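Local structure of conserved hypothetical protein (Bacteroides thetaiotaomicron, 2HQY) at residues Asp49-Phe54 with Lys74-Lys79; Leu62-Pro67 with Glu82-Glu87; Phe91-Val96 with Tyr291-Lys296. The protein is of unknown function but binds coenzyme A and is probably an acyltransferase-like protein related to the C-terminal domain of phosphatidylglycerol lysyltransferases. All coordinates share one frame; numbering follows the deposited sequence.

Interaction 1. Residues Asp49-Phe54 with Lys74-Lys79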
ATOM      1  N   ASP A  49     -15.889  10.627  18.035  1.00 30.15           N
ATOM      2  CA  ASP A  49     -16.220  10.740  19.457  1.00 30.16           C
ATOM      3  C   ASP A  49     -14.990  11.123  20.314  1.00 29.12           C
ATOM      4  O   ASP A  49     -14.849  10.586  21.417  1.00 29.57           O
ATOM      5  CB  ASP A  49     -16.776   9.390  19.972  1.00 30.82           C
ATOM      6  CG  ASP A  49     -18.214   9.074  19.475  1.00 34.38           C
ATOM      7  OD1 ASP A  49     -18.813   9.883  18.724  1.00 36.61           O
ATOM      8  OD2 ASP A  49     -18.743   7.995  19.850  1.00 36.56           O
ATOM      9  N   ASP A  50     -14.108  12.004  19.823  1.00 27.72           N
ATOM     10  CA  ASP A  50     -12.840  12.365  20.527  1.00 26.77           C
ATOM     11  C   ASP A  50     -11.788  11.211  20.691  1.00 25.12           C
ATOM     12  O   ASP A  50     -10.829  11.311  21.484  1.00 25.03           O
ATOM     13  CB  ASP A  50     -13.120  13.008  21.892  1.00 28.29           C
ATOM     14  CG  ASP A  50     -13.775  14.407  21.784  1.00 30.67           C
ATOM     15  OD1 ASP A  50     -13.313  15.230  20.960  1.00 35.14           O
ATOM     16  OD2 ASP A  50     -14.733  14.692  22.542  1.00 35.01           O
ATOM     17  N   PHE A  51     -11.972  10.119  19.964  1.00 22.83           N
ATOM     18  CA  PHE A  51     -10.945   9.073  19.928  1.00 20.20           C
ATOM     19  C   PHE A  51     -10.340   8.968  18.534  1.00 19.94           C
ATOM     20  O   PHE A  51     -11.020   9.217  17.531  1.00 20.40           O
ATOM     21  CB  PHE A  51     -11.547   7.714  20.231  1.00 20.14           C
ATOM     22  CG  PHE A  51     -11.990   7.520  21.649  1.00 17.60           C
ATOM     23  CD1 PHE A  51     -11.154   6.886  22.567  1.00 19.05           C
ATOM     24  CD2 PHE A  51     -13.287   7.876  22.034  1.00 18.18           C
ATOM     25  CE1 PHE A  51     -11.582   6.624  23.891  1.00 20.41           C
ATOM     26  CE2 PHE A  51     -13.737   7.629  23.334  1.00 19.03           C
ATOM     27  CZ  PHE A  51     -12.875   6.999  24.272  1.00 21.48           C
ATOM     28  N   LEU A  52      -9.089   8.525  18.490  1.00 17.95           N
ATOM     29  CA  LEU A  52      -8.408   8.192  17.245  1.00 17.29           C
ATOM     30  C   LEU A  52      -8.574   6.688  17.062  1.00 16.85           C
ATOM     31  O   LEU A  52      -8.182   5.910  17.946  1.00 18.00           O
ATOM     32  CB  LEU A  52      -6.929   8.554  17.353  1.00 16.71           C
ATOM     33  CG  LEU A  52      -6.009   8.042  16.241  1.00 16.70           C
ATOM     34  CD1 LEU A  52      -6.477   8.524  14.881  1.00 17.43           C
ATOM     35  CD2 LEU A  52      -4.564   8.465  16.538  1.00 17.22           C
ATOM     36  N   VAL A  53      -9.129   6.274  15.933  1.00 16.44           N
ATOM     37  CA  VAL A  53      -9.345   4.837  15.661  1.00 17.37           C
ATOM     38  C   VAL A  53      -8.725   4.388  14.334  1.00 17.74           C
ATOM     39  O   VAL A  53      -8.704   5.155  13.392  1.00 17.77           O
ATOM     40  CB  VAL A  53     -10.865   4.518  15.718  1.00 18.50           C
ATOM     41  CG1 VAL A  53     -11.396   4.741  17.153  1.00 17.90           C
ATOM     42  CG2 VAL A  53     -11.648   5.420  14.756  1.00 20.41           C
ATOM     43  N   PHE A  54      -8.193   3.165  14.278  1.00 17.96           N
ATOM     44  CA  PHE A  54      -7.520   2.647  13.069  1.00 17.69           C
ATOM     45  C   PHE A  54      -8.254   1.383  12.641  1.00 17.89           C
ATOM     46  O   PHE A  54      -8.819   0.674  13.490  1.00 18.80           O
ATOM     47  CB  PHE A  54      -6.050   2.338  13.323  1.00 17.66           C
ATOM     48  CG  PHE A  54      -5.204   3.554  13.604  1.00 16.93           C
ATOM     49  CD1 PHE A  54      -4.703   4.325  12.556  1.00 17.83           C
ATOM     50  CD2 PHE A  54      -4.940   3.944  14.915  1.00 18.71           C
ATOM     51  CE1 PHE A  54      -3.908   5.480  12.805  1.00 15.33           C
ATOM     52  CE2 PHE A  54      -4.148   5.099  15.184  1.00 15.16           C
ATOM     53  CZ  PHE A  54      -3.638   5.866  14.125  1.00 15.97           C
ATOM     54  N   LYS A  74     -17.497   3.193  25.580  1.00 22.55           N
ATOM     55  CA  LYS A  74     -18.593   2.310  25.165  1.00 22.32           C
ATOM     56  C   LYS A  74     -19.288   2.812  23.901  1.00 22.19           C
ATOM     57  O   LYS A  74     -19.641   2.014  23.022  1.00 22.42           O
ATOM     58  CB  LYS A  74     -19.604   2.081  26.290  1.00 22.35           C
ATOM     59  CG  LYS A  74     -20.443   0.852  26.051  1.00 24.05           C
ATOM     60  N   ALA A  75     -19.470   4.128  23.798  1.00 21.66           N
ATOM     61  CA  ALA A  75     -20.104   4.719  22.619  1.00 21.75           C
ATOM     62  C   ALA A  75     -19.246   4.489  21.385  1.00 21.61           C
ATOM     63  O   ALA A  75     -19.763   4.197  20.306  1.00 21.55           O
ATOM     64  CB  ALA A  75     -20.342   6.203  22.811  1.00 22.16           C
ATOM     65  N   VAL A  76     -17.931   4.625  21.530  1.00 21.48           N
ATOM     66  CA  VAL A  76     -17.071   4.522  20.351  1.00 22.04           C
ATOM     67  C   VAL A  76     -16.965   3.070  19.874  1.00 21.98           C
ATOM     68  O   VAL A  76     -17.004   2.796  18.653  1.00 22.05           O
ATOM     69  CB  VAL A  76     -15.693   5.212  20.575  1.00 22.20           C
ATOM     70  CG1 VAL A  76     -14.806   4.406  21.501  1.00 22.95           C
ATOM     71  CG2 VAL A  76     -15.010   5.468  19.241  1.00 23.78           C
ATOM     72  N   LEU A  77     -16.880   2.144  20.831  1.00 21.55           N
ATOM     73  CA  LEU A  77     -16.915   0.712  20.527  1.00 21.83           C
ATOM     74  C   LEU A  77     -18.180   0.286  19.815  1.00 22.33           C
ATOM     75  O   LEU A  77     -18.121  -0.505  18.887  1.00 22.02           O
ATOM     76  CB  LEU A  77     -16.689  -0.136  21.776  1.00 21.93           C
ATOM     77  CG  LEU A  77     -15.280  -0.034  22.366  1.00 22.70           C
ATOM     78  CD1 LEU A  77     -15.147  -1.035  23.503  1.00 26.38           C
ATOM     79  CD2 LEU A  77     -14.169  -0.205  21.318  1.00 25.60           C
ATOM     80  N   ARG A  78     -19.325   0.815  20.245  1.00 21.51           N
ATOM     81  CA  ARG A  78     -20.585   0.596  19.533  1.00 22.30           C
ATOM     82  C   ARG A  78     -20.489   1.006  18.055  1.00 21.81           C
ATOM     83  O   ARG A  78     -20.944   0.273  17.177  1.00 21.87           O
ATOM     84  CB  ARG A  78     -21.742   1.330  20.248  1.00 22.16           C
ATOM     85  CG  ARG A  78     -23.107   1.170  19.576  1.00 24.69           C
ATOM     86  CD  ARG A  78     -24.258   1.607  20.513  1.00 24.03           C
ATOM     87  N   LYS A  79     -19.917   2.177  17.790  1.00 20.85           N
ATOM     88  CA  LYS A  79     -19.734   2.638  16.418  1.00 21.59           C
ATOM     89  C   LYS A  79     -18.808   1.713  15.602  1.00 20.39           C
ATOM     90  O   LYS A  79     -19.067   1.440  14.410  1.00 20.21           O
ATOM     91  CB  LYS A  79     -19.250   4.092  16.402  1.00 21.58           C
ATOM     92  CG  LYS A  79     -20.372   5.084  16.121  1.00 24.94           C
ATOM     93  CD  LYS A  79     -19.908   6.528  16.261  1.00 28.69           C
ATOM     94  CE  LYS A  79     -20.604   7.202  17.437  1.00 31.88           C
ATOM     95  NZ  LYS A  79     -20.872   8.650  17.163  1.00 33.29           N
TER
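Asp49 and Lys79 meet tip to tip in the one salt bridge of this contact. The ammonium NZ of Lys79 stands 2.9 Å from Asp49 OD1 and donates a hydrogen bond to it, arriving on the syn side of the oxygen and 21° out of the carboxylate plane. Lys79 bends at its third and fourth torsions, and its CE comes to rest 3.1 Å from Asp49 OD2, so both oxygens of the carboxylate face the end of the lysine. Asp49 OD2 also looks onto the helix surface, where Ala75 CB lies 3.8 Å away. Both partners are partly exposed, whereas Phe51, Val53 and Val76 are buried.

Asp49 and Asp50 both have positive phi angles and form the two-residue connection of the hairpin between strands 44-48 and 51-58, with backbone angles close to those of a type I′ turn. The hairpin thus presents its tip and one face to helix 73-87, a strand-to-helix packing.

Apolar contacts make up the buried part and converge on Val76. Its CG1 sits over one face of the Phe51 ring, shifted toward the rim at CD2 and CE2; the CH-pi contact measures 4.0 Å from Val76 CG1 to the Phe51 ring centroid, 18° off the normal. With chi1 at 73°, CG1 lies between the backbone N and the carbonyl carbon of Val76, while CG2 is anti to the backbone N and approaches Val53 CG1 at 4.2 Å. One valine therefore spans two strand residues, Phe51 and Val53, whose CB atoms point to the same side. Ile48 and Pro67, from the adjoining strands 44-48 and 61-69, also pack against Val76.

Interaction 2. Residues Leu62-Pro67 with Glu82-Glu87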
ATOM      1  N   LEU A  62     -10.357  -8.628   9.333  1.00 20.60           N
ATOM      2  CA  LEU A  62     -10.607  -7.196   9.569  1.00 18.90           C
ATOM      3  C   LEU A  62     -10.268  -6.943  11.022  1.00 18.28           C
ATOM      4  O   LEU A  62     -10.716  -7.704  11.901  1.00 16.35           O
ATOM      5  CB  LEU A  62     -12.085  -6.841   9.342  1.00 19.12           C
ATOM      6  CG  LEU A  62     -12.527  -5.417   9.752  1.00 19.21           C
ATOM      7  CD1 LEU A  62     -11.840  -4.336   8.910  1.00 18.18           C
ATOM      8  CD2 LEU A  62     -14.027  -5.292   9.648  1.00 19.69           C
ATOM      9  N   ALA A  63      -9.516  -5.873  11.302  1.00 17.65           N
ATOM     10  CA  ALA A  63      -9.220  -5.569  12.702  1.00 18.23           C
ATOM     11  C   ALA A  63      -9.175  -4.072  12.947  1.00 17.97           C
ATOM     12  O   ALA A  63      -8.909  -3.297  12.026  1.00 17.96           O
ATOM     13  CB  ALA A  63      -7.912  -6.200  13.124  1.00 19.01           C
ATOM     14  N   TYR A  64      -9.466  -3.685  14.189  1.00 16.05           N
ATOM     15  CA  TYR A  64      -9.400  -2.279  14.624  1.00 17.10           C
ATOM     16  C   TYR A  64      -8.377  -2.205  15.746  1.00 17.98           C
ATOM     17  O   TYR A  64      -8.100  -3.202  16.396  1.00 19.28           O
ATOM     18  CB  TYR A  64     -10.790  -1.814  15.124  1.00 16.24           C
ATOM     19  CG  TYR A  64     -11.859  -1.921  14.040  1.00 16.37           C
ATOM     20  CD1 TYR A  64     -12.208  -0.812  13.249  1.00 15.39           C
ATOM     21  CD2 TYR A  64     -12.504  -3.140  13.781  1.00 17.02           C
ATOM     22  CE1 TYR A  64     -13.201  -0.910  12.241  1.00 15.48           C
ATOM     23  CE2 TYR A  64     -13.501  -3.243  12.777  1.00 15.56           C
ATOM     24  CZ  TYR A  64     -13.819  -2.117  12.018  1.00 15.74           C
ATOM     25  OH  TYR A  64     -14.790  -2.246  11.045  1.00 17.08           O
ATOM     26  N   MET A  65      -7.771  -1.040  15.961  1.00 19.18           N
ATOM     27  CA  MET A  65      -6.905  -0.876  17.114  1.00 19.74           C
ATOM     28  C   MET A  65      -7.775  -0.473  18.317  1.00 20.21           C
ATOM     29  O   MET A  65      -8.886   0.008  18.138  1.00 20.11           O
ATOM     30  CB  MET A  65      -5.844   0.193  16.781  1.00 19.42           C
ATOM     31  CG  MET A  65      -4.772   0.430  17.858  1.00 23.49           C
ATOM     32  SD  MET A  65      -3.435  -0.820  17.854  1.00 26.63           S
ATOM     33  CE  MET A  65      -2.598  -0.402  16.341  1.00 27.23           C
ATOM     34  N   MET A  66      -7.300  -0.714  19.544  1.00 19.82           N
ATOM     35  CA  MET A  66      -7.940  -0.140  20.715  1.00 21.19           C
ATOM     36  C   MET A  66      -7.951   1.392  20.508  1.00 20.41           C
ATOM     37  O   MET A  66      -6.904   1.968  20.197  1.00 20.91           O
ATOM     38  CB  MET A  66      -7.169  -0.541  21.994  1.00 21.67           C
ATOM     39  CG  MET A  66      -7.769  -0.028  23.328  1.00 22.89           C
ATOM     40  SD  MET A  66      -9.365  -0.742  23.866  1.00 21.77           S
ATOM     41  CE  MET A  66      -9.552   0.047  25.491  1.00 23.70           C
ATOM     42  N   PRO A  67      -9.135   2.039  20.614  1.00 20.39           N
ATOM     43  CA  PRO A  67      -9.231   3.493  20.454  1.00 20.08           C
ATOM     44  C   PRO A  67      -8.272   4.257  21.356  1.00 19.82           C
ATOM     45  O   PRO A  67      -8.095   3.907  22.530  1.00 19.83           O
ATOM     46  CB  PRO A  67     -10.676   3.788  20.837  1.00 20.21           C
ATOM     47  CG  PRO A  67     -11.416   2.501  20.449  1.00 20.00           C
ATOM     48  CD  PRO A  67     -10.463   1.434  20.868  1.00 20.68           C
ATOM     49  N   GLU A  82     -20.588  -1.563  14.720  1.00 20.65           N
ATOM     50  CA  GLU A  82     -21.495  -1.310  13.608  1.00 21.05           C
ATOM     51  C   GLU A  82     -20.730  -1.258  12.300  1.00 20.36           C
ATOM     52  O   GLU A  82     -21.212  -1.720  11.269  1.00 20.31           O
ATOM     53  CB  GLU A  82     -22.273   0.000  13.818  1.00 21.62           C
ATOM     54  CG  GLU A  82     -23.432  -0.142  14.793  1.00 25.77           C
ATOM     55  CD  GLU A  82     -23.885   1.182  15.424  1.00 30.12           C
ATOM     56  OE1 GLU A  82     -24.903   1.159  16.156  1.00 32.87           O
ATOM     57  OE2 GLU A  82     -23.235   2.230  15.211  1.00 32.36           O
ATOM     58  N   ASP A  83     -19.518  -0.717  12.349  1.00 20.58           N
ATOM     59  CA  ASP A  83     -18.673  -0.684  11.164  1.00 19.88           C
ATOM     60  C   ASP A  83     -18.317  -2.104  10.737  1.00 20.01           C
ATOM     61  O   ASP A  83     -18.422  -2.436   9.550  1.00 19.85           O
ATOM     62  CB  ASP A  83     -17.415   0.146  11.410  1.00 19.84           C
ATOM     63  CG  ASP A  83     -16.705   0.493  10.130  1.00 21.17           C
ATOM     64  OD1 ASP A  83     -17.249   1.305   9.356  1.00 23.03           O
ATOM     65  OD2 ASP A  83     -15.622  -0.069   9.875  1.00 22.26           O
ATOM     66  N   ALA A  84     -17.923  -2.941  11.705  1.00 19.31           N
ATOM     67  CA  ALA A  84     -17.588  -4.335  11.428  1.00 19.24           C
ATOM     68  C   ALA A  84     -18.814  -5.065  10.847  1.00 20.62           C
ATOM     69  O   ALA A  84     -18.683  -5.825   9.898  1.00 19.83           O
ATOM     70  CB  ALA A  84     -17.097  -5.014  12.668  1.00 19.81           C
ATOM     71  N   ASP A  85     -19.995  -4.815  11.413  1.00 20.94           N
ATOM     72  CA  ASP A  85     -21.253  -5.372  10.860  1.00 23.31           C
ATOM     73  C   ASP A  85     -21.417  -5.039   9.380  1.00 23.91           C
ATOM     74  O   ASP A  85     -21.746  -5.928   8.570  1.00 23.80           O
ATOM     75  CB  ASP A  85     -22.478  -4.858  11.632  1.00 23.27           C
ATOM     76  CG  ASP A  85     -22.550  -5.375  13.058  1.00 26.12           C
ATOM     77  OD1 ASP A  85     -21.823  -6.334  13.417  1.00 29.09           O
ATOM     78  OD2 ASP A  85     -23.364  -4.821  13.839  1.00 27.70           O
ATOM     79  N   LYS A  86     -21.191  -3.772   9.019  0.50 24.37           N
ATOM     80  CA  LYS A  86     -21.265  -3.336   7.617  0.50 24.65           C
ATOM     81  C   LYS A  86     -20.268  -4.066   6.724  0.50 24.50           C
ATOM     82  O   LYS A  86     -20.554  -4.331   5.551  0.50 24.77           O
ATOM     83  CB  LYS A  86     -21.058  -1.824   7.499  0.50 24.85           C
ATOM     84  CG  LYS A  86     -22.346  -1.018   7.527  0.50 25.29           C
ATOM     85  CD  LYS A  86     -22.074   0.489   7.432  0.50 25.33           C
ATOM     86  CE  LYS A  86     -21.823   1.096   8.807  0.50 25.24           C
ATOM     87  NZ  LYS A  86     -22.101   2.556   8.854  0.50 25.94           N
ATOM     88  N   GLU A  87     -19.099  -4.380   7.281  1.00 23.88           N
ATOM     89  CA  GLU A  87     -18.083  -5.119   6.563  1.00 23.60           C
ATOM     90  C   GLU A  87     -18.379  -6.618   6.517  1.00 23.91           C
ATOM     91  O   GLU A  87     -17.694  -7.353   5.795  1.00 24.15           O
ATOM     92  CB  GLU A  87     -16.703  -4.865   7.186  1.00 23.50           C
ATOM     93  CG  GLU A  87     -16.272  -3.400   7.123  1.00 22.06           C
ATOM     94  CD  GLU A  87     -15.927  -2.922   5.710  1.00 23.32           C
ATOM     95  OE1 GLU A  87     -16.041  -3.702   4.728  1.00 24.41           O
ATOM     96  OE2 GLU A  87     -15.529  -1.752   5.585  1.00 22.92           O
TER
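Leu62 and Ala84 are the closest backbone pair, their CA atoms 7.8 Å apart, where strand 62-65 and helix segment 82-87 run nearly antiparallel at 165°. The axes of these short segments approach to 10.1 Å, a gap bridged by side chains. Tyr64 extends its ring across it and donates from OH to Asp83 OD2 in a short hydrogen bond of 2.6 Å. The acceptor lies in the plane of the ring, at its edge, and is met on its anti side, 16° out of a carboxylate plane that stands almost perpendicular to the ring. With CG anti to the backbone N, chi1 -165°, the carboxylate of Asp83 is carried to the Tyr64 hydroxyl. Asp83 OD2 is buried but doubly engaged, since it also forms a salt bridge with Lys55. Ala84 CB touches the same ring obliquely, 4.0 Å from Tyr64 CE2. Leu62 places CD2 3.7 Å from Glu87 CB, the two side chains crossing at about a right angle, while the carboxylate of Glu87 pairs with Lys55.

The contact belongs to a beta-alpha-beta unit: helix 73-87 connects strand 61-69 to the adjacent parallel strand 92-96 and packs against one face of these strands, with Leu80 against Tyr64 and Trp57 of strand 51-58 beside Leu62.

Interaction 3. Residues Phe91-Val96 with Tyr291-Lys296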
ATOM      1  N   PHE A  91     -16.322  -8.276  15.025  1.00 20.15           N
ATOM      2  CA  PHE A  91     -15.486  -7.185  15.524  1.00 19.89           C
ATOM      3  C   PHE A  91     -14.329  -7.763  16.348  1.00 19.93           C
ATOM      4  O   PHE A  91     -14.550  -8.516  17.321  1.00 18.85           O
ATOM      5  CB  PHE A  91     -16.311  -6.196  16.355  1.00 19.59           C
ATOM      6  CG  PHE A  91     -15.500  -5.089  16.965  1.00 18.25           C
ATOM      7  CD1 PHE A  91     -14.940  -4.090  16.165  1.00 19.57           C
ATOM      8  CD2 PHE A  91     -15.296  -5.034  18.345  1.00 18.10           C
ATOM      9  CE1 PHE A  91     -14.187  -3.054  16.738  1.00 20.79           C
ATOM     10  CE2 PHE A  91     -14.555  -4.006  18.942  1.00 19.41           C
ATOM     11  CZ  PHE A  91     -13.995  -2.999  18.144  1.00 19.24           C
ATOM     12  N   CYS A  92     -13.104  -7.413  15.946  1.00 18.97           N
ATOM     13  CA  CYS A  92     -11.890  -7.799  16.657  1.00 19.02           C
ATOM     14  C   CYS A  92     -10.993  -6.586  16.747  1.00 19.28           C
ATOM     15  O   CYS A  92     -10.819  -5.849  15.745  1.00 18.14           O
ATOM     16  CB  CYS A  92     -11.137  -8.912  15.927  1.00 20.77           C
ATOM     17  SG  CYS A  92     -11.973 -10.512  15.948  1.00 26.32           S
ATOM     18  N   MET A  93     -10.421  -6.398  17.933  1.00 19.11           N
ATOM     19  CA  MET A  93      -9.477  -5.305  18.189  1.00 20.48           C
ATOM     20  C   MET A  93      -8.121  -5.865  18.491  1.00 22.65           C
ATOM     21  O   MET A  93      -8.008  -6.932  19.123  1.00 23.32           O
ATOM     22  CB  MET A  93      -9.904  -4.475  19.400  1.00 20.72           C
ATOM     23  CG  MET A  93     -10.754  -3.285  19.117  1.00 21.59           C
ATOM     24  SD  MET A  93     -11.175  -2.407  20.654  1.00 16.44           S
ATOM     25  CE  MET A  93     -11.817  -3.696  21.714  1.00 23.82           C
ATOM     26  N   LEU A  94      -7.097  -5.123  18.052  1.00 24.36           N
ATOM     27  CA  LEU A  94      -5.683  -5.455  18.273  1.00 26.45           C
ATOM     28  C   LEU A  94      -5.018  -4.459  19.228  1.00 27.51           C
ATOM     29  O   LEU A  94      -5.585  -3.385  19.528  1.00 28.48           O
ATOM     30  CB  LEU A  94      -4.939  -5.466  16.951  1.00 26.57           C
ATOM     31  CG  LEU A  94      -5.354  -6.480  15.901  1.00 27.52           C
ATOM     32  CD1 LEU A  94      -4.476  -6.316  14.669  1.00 30.75           C
ATOM     33  CD2 LEU A  94      -5.280  -7.913  16.412  1.00 30.01           C
ATOM     34  N   GLY A  95      -3.840  -4.844  19.743  1.00 28.81           N
ATOM     35  CA  GLY A  95      -2.994  -3.961  20.578  1.00 28.93           C
ATOM     36  C   GLY A  95      -3.596  -3.626  21.920  1.00 30.27           C
ATOM     37  O   GLY A  95      -3.275  -2.594  22.540  1.00 30.68           O
ATOM     38  N   VAL A  96      -4.479  -4.500  22.383  1.00 29.89           N
ATOM     39  CA  VAL A  96      -5.091  -4.333  23.675  1.00 30.75           C
ATOM     40  C   VAL A  96      -4.031  -4.765  24.679  1.00 31.62           C
ATOM     41  O   VAL A  96      -3.698  -5.954  24.793  1.00 31.30           O
ATOM     42  CB  VAL A  96      -6.370  -5.170  23.785  1.00 29.71           C
ATOM     43  CG1 VAL A  96      -7.034  -4.999  25.149  1.00 29.80           C
ATOM     44  CG2 VAL A  96      -7.318  -4.797  22.647  1.00 29.64           C
ATOM     45  N   TYR A 291      -3.006  -8.101  23.275  1.00 22.90           N
ATOM     46  CA  TYR A 291      -4.148  -8.996  23.131  1.00 23.71           C
ATOM     47  C   TYR A 291      -4.960  -8.709  21.896  1.00 23.86           C
ATOM     48  O   TYR A 291      -5.020  -7.579  21.414  1.00 23.45           O
ATOM     49  CB  TYR A 291      -5.050  -8.973  24.378  1.00 24.04           C
ATOM     50  CG  TYR A 291      -4.371  -9.553  25.581  1.00 24.85           C
ATOM     51  CD1 TYR A 291      -4.600 -10.878  25.963  1.00 23.53           C
ATOM     52  CD2 TYR A 291      -3.481  -8.789  26.329  1.00 24.72           C
ATOM     53  CE1 TYR A 291      -3.955 -11.416  27.064  1.00 25.81           C
ATOM     54  CE2 TYR A 291      -2.831  -9.312  27.414  1.00 26.26           C
ATOM     55  CZ  TYR A 291      -3.065 -10.623  27.777  1.00 25.78           C
ATOM     56  OH  TYR A 291      -2.417 -11.124  28.866  1.00 27.01           O
ATOM     57  N   MET A 292      -5.579  -9.757  21.376  1.00 24.10           N
ATOM     58  CA  MET A 292      -6.660  -9.562  20.435  1.00 25.11           C
ATOM     59  C   MET A 292      -7.952  -9.773  21.219  1.00 23.96           C
ATOM     60  O   MET A 292      -8.100 -10.765  21.948  1.00 24.72           O
ATOM     61  CB  MET A 292      -6.545 -10.499  19.232  1.00 24.81           C
ATOM     62  CG  MET A 292      -7.752 -10.394  18.257  1.00 25.94           C
ATOM     63  SD  MET A 292      -7.500 -11.179  16.648  1.00 28.72           S
ATOM     64  CE  MET A 292      -7.985 -12.846  17.021  1.00 24.95           C
ATOM     65  N   ALA A 293      -8.862  -8.813  21.095  1.00 23.41           N
ATOM     66  CA  ALA A 293     -10.162  -8.857  21.757  1.00 22.91           C
ATOM     67  C   ALA A 293     -11.210  -8.985  20.659  1.00 23.49           C
ATOM     68  O   ALA A 293     -11.396  -8.060  19.849  1.00 23.45           O
ATOM     69  CB  ALA A 293     -10.385  -7.591  22.572  1.00 22.22           C
ATOM     70  N   CYS A 294     -11.864 -10.126  20.622  1.00 23.81           N
ATOM     71  CA  CYS A 294     -12.921 -10.387  19.676  1.00 24.99           C
ATOM     72  C   CYS A 294     -14.290 -10.504  20.366  1.00 25.83           C
ATOM     73  O   CYS A 294     -14.418 -11.137  21.373  1.00 24.00           O
ATOM     74  CB  CYS A 294     -12.633 -11.629  18.867  1.00 24.67           C
ATOM     75  SG  CYS A 294     -11.271 -11.488  17.738  1.00 27.65           S
ATOM     76  N   LEU A 295     -15.278  -9.852  19.791  1.00 26.97           N
ATOM     77  CA  LEU A 295     -16.602  -9.829  20.362  1.00 29.33           C
ATOM     78  C   LEU A 295     -17.096 -11.248  20.340  1.00 30.96           C
ATOM     79  O   LEU A 295     -16.987 -11.895  19.350  1.00 31.24           O
ATOM     80  CB  LEU A 295     -17.493  -8.966  19.499  1.00 29.06           C
ATOM     81  CG  LEU A 295     -18.695  -8.311  20.095  1.00 30.06           C
ATOM     82  CD1 LEU A 295     -18.377  -7.626  21.341  1.00 30.07           C
ATOM     83  CD2 LEU A 295     -19.352  -7.422  19.135  1.00 29.56           C
ATOM     84  N   LYS A 296     -17.604 -11.733  21.462  1.00 32.72           N
ATOM     85  CA  LYS A 296     -18.245 -13.041  21.548  1.00 35.02           C
ATOM     86  C   LYS A 296     -19.621 -12.967  20.924  1.00 36.19           C
ATOM     87  O   LYS A 296     -20.393 -12.157  21.323  1.00 36.49           O
ATOM     88  CB  LYS A 296     -18.415 -13.406  23.014  1.00 34.87           C
ATOM     89  CG  LYS A 296     -17.192 -13.902  23.635  1.00 35.38           C
ATOM     90  CD  LYS A 296     -17.475 -14.958  24.656  1.00 36.08           C
ATOM     91  CE  LYS A 296     -18.070 -14.375  25.890  1.00 35.71           C
ATOM     92  NZ  LYS A 296     -17.277 -14.734  27.039  1.00 36.92           N
TER
HETATM   93  O   HOH W   1      -2.844  -7.201  19.275  1.00 42.65           O
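Tyr291 pairs with Val96 at one end of an antiparallel strand pair that carries a beta bulge and a cross-strand disulfide. Tyr291 N donates to Val96 O at 2.7 Å, and Tyr291 O accepts a longer bond from Val96 N. The Tyr291 ring turns its edge to the same Val96 O, with CD2 3.2 Å from that oxygen. The register slips by one residue here, and Gly95, with a positive phi, takes up the extra position. A water accepts from Gly95 N at 2.6 Å and donates to Tyr291 O at 3.1 Å, linking the bulge to the opposite strand.

Met292 lies alongside Leu94, both side chains pointing the same way, with Met292 SD 4.0 Å from Leu94 CD2. Ala293 forms a hydrogen-bonded pair with Met93: Ala293 O accepts from Met93 N at 2.7 Å, and Ala293 N returns a bond to Met93 O. Its CB packs on Val96 CG2, on the face shared with Met93.

Cys294 follows in a non-hydrogen-bonded pair with Cys92, on the other face of the sheet. Both SG atoms are anti to their own carbonyl carbons (chi1 -68° for Cys294, -69° for Cys92) and join in a disulfide, SG to SG 2.2 Å, with a torsion of 113° about the bond. This covalently ties two strands far apart in sequence. Leu295 closes the pairing, its N giving a nearly straight hydrogen bond of 2.9 Å to Phe91 O, almost along the C=O axis.

The three contacts lie on the same side of the chain's centre and share neighbouring strands. Interactions 1 and 2 both use helix 73-87, their centres about 10 Å apart, and Pro67 CB lies 3.6 Å from Phe51 CD1 between them. Interactions 2 and 3, also about 10 Å between centres, are joined where strands 61-69 and 92-96 run in parallel: Leu94 N is 2.7 Å from Tyr64 O, a probable hydrogen bond. Leu77 CD2 reaches Met93 SD at 3.8 Å, connecting interaction 1 to interaction 3 across about 14 Å between centres. All three lie away from the coenzyme A pocket, which includes Trp175, Glu190 and Tyr246.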